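Local structure of putative methyltransferase protein (Bacteroides fragilis, 5BP9) at residues E178-P181 and L182-K186. The protein binds S-adenosyl-L-homocysteine and probably works as an S-adenosylmethionine-dependent methyltransferase, its substrate not established. Sequence-based numbering, arbitrary orientation.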
# COMPACT_ATOMS: atom_id res chain seq x y z
N GLU A 178 1.87 -4.24 -16.25
CA GLU A 178 1.06 -3.62 -17.33
C GLU A 178 0.21 -2.45 -16.85
O GLU A 178 -0.32 -1.67 -17.66
CB GLU A 178 0.20 -4.66 -18.07
CG GLU A 178 -0.90 -5.29 -17.23
CD GLU A 178 -1.74 -6.31 -17.97
OE1 GLU A 178 -1.79 -6.30 -19.23
OE2 GLU A 178 -2.38 -7.10 -17.26
N ASN A 179 0.04 -2.32 -15.53
CA ASN A 179 -0.65 -1.15 -14.94
C ASN A 179 0.26 0.04 -14.63
O ASN A 179 -0.22 1.04 -14.12
CB ASN A 179 -1.38 -1.57 -13.69
CG ASN A 179 -2.55 -2.47 -13.99
OD1 ASN A 179 -3.09 -2.46 -15.11
ND2 ASN A 179 -2.98 -3.23 -12.99
N MSE A 180 1.55 -0.06 -14.94
CA MSE A 180 2.45 1.07 -14.67
C MSE A 180 2.06 2.35 -15.39
O MSE A 180 2.07 3.41 -14.75
CB MSE A 180 3.92 0.72 -14.92
CG MSE A 180 4.46 -0.21 -13.85
SE MSE A 180 4.79 0.85 -12.21
CE MSE A 180 5.15 -0.68 -11.18
N PRO A 181 1.68 2.31 -16.68
CA PRO A 181 1.27 3.56 -17.33
C PRO A 181 0.05 4.21 -16.65
O PRO A 181 0.05 5.43 -16.40
CB PRO A 181 1.03 3.14 -18.79
CG PRO A 181 1.92 1.94 -18.98
CD PRO A 181 1.84 1.21 -17.67
N LEU A 182 -0.97 3.42 -16.30
CA LEU A 182 -2.15 3.93 -15.60
C LEU A 182 -1.75 4.55 -14.28
O LEU A 182 -2.21 5.63 -13.92
CB LEU A 182 -3.16 2.80 -15.34
CG LEU A 182 -4.41 3.13 -14.53
CD1 LEU A 182 -5.42 3.90 -15.37
CD2 LEU A 182 -5.03 1.85 -13.98
N PHE A 183 -0.88 3.85 -13.55
CA PHE A 183 -0.42 4.35 -12.26
C PHE A 183 0.24 5.73 -12.40
O PHE A 183 -0.10 6.67 -11.67
CB PHE A 183 0.54 3.33 -11.63
CG PHE A 183 1.23 3.86 -10.40
CD1 PHE A 183 0.49 4.10 -9.24
CD2 PHE A 183 2.57 4.16 -10.41
CE1 PHE A 183 1.10 4.64 -8.12
CE2 PHE A 183 3.20 4.66 -9.27
CZ PHE A 183 2.46 4.94 -8.13
N PHE A 184 1.20 5.86 -13.32
CA PHE A 184 1.91 7.12 -13.47
C PHE A 184 1.02 8.23 -14.03
O PHE A 184 1.18 9.39 -13.66
CB PHE A 184 3.20 6.93 -14.26
CG PHE A 184 4.28 6.27 -13.45
CD1 PHE A 184 4.79 6.92 -12.32
CD2 PHE A 184 4.78 5.01 -13.76
CE1 PHE A 184 5.77 6.33 -11.53
CE2 PHE A 184 5.79 4.45 -12.99
CZ PHE A 184 6.27 5.08 -11.86
N ARG A 185 0.04 7.88 -14.86
CA ARG A 185 -0.96 8.87 -15.29
C ARG A 185 -1.75 9.41 -14.10
O ARG A 185 -1.97 10.62 -14.01
CB ARG A 185 -1.93 8.33 -16.33
CG ARG A 185 -1.32 8.20 -17.71
CD ARG A 185 -2.39 7.98 -18.77
NE ARG A 185 -3.12 6.71 -18.66
CZ ARG A 185 -2.72 5.52 -19.14
NH1 ARG A 185 -1.56 5.38 -19.75
NH2 ARG A 185 -3.51 4.46 -18.99
N LYS A 186 -2.14 8.53 -13.19
CA LYS A 186 -2.87 8.97 -12.01
C LYS A 186 -1.98 9.83 -11.11
O LYS A 186 -2.42 10.85 -10.56
CB LYS A 186 -3.43 7.77 -11.23
CG LYS A 186 -4.35 8.15 -10.08
CD LYS A 186 -5.72 8.54 -10.61
CE LYS A 186 -6.49 9.39 -9.64
NZ LYS A 186 -7.86 9.65 -10.15
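Met180, a selenomethionine here, runs alongside Phe184 in the first turn of helix 180-190, both side chains pointing the same way. Its SE rests 3.8 Å from Phe184 CE2 and 4.4 Å from Phe183 CD2, so one selenium makes Met-aromatic contacts with two rings, meeting both obliquely. The bend of the Met180 chain at chi2 (-76°) brings the selenium round to them. The rings also pack on each other: Phe183 CD2 sits 3.8 Å above the plane of the Phe184 ring, over its centre.

Arg185, next round the helix, folds back toward Pro181. Through a bend at chi3 (-66°), one face of its guanidinium lies over Pro181 O and Leu182 CA, both offset toward the rim, with NH1 3.6 Å from Pro181 CB.

Beneath these side chains the backbone makes three successive i to i+4 helical bonds. Phe183 N donates to Asn179 O at 2.9 Å, Phe184 N to Met180 O at 3.0 Å, and Arg185 N to Pro181 O at 2.9 Å. Pro181 has no amide hydrogen to give, which costs nothing in the first turn of a helix. Just ahead of it, Asn179 ND2 bonds back to Ile174 O and ties the entering loop to the turn.

Outward, Met180 meets Tyr254 and Phe184 meets Ala255, both on helix 248-257, while Phe260 in strand 260-267 packs against the Phe184 ring. The Phe183 side chain comes to about 4 Å from that of Leu152, which binds S-adenosyl-L-homocysteine. Helix 180-190 lies in the crossover that joins neighbouring parallel strands 161-166 and 195-202 of the Rossmann-like sheet.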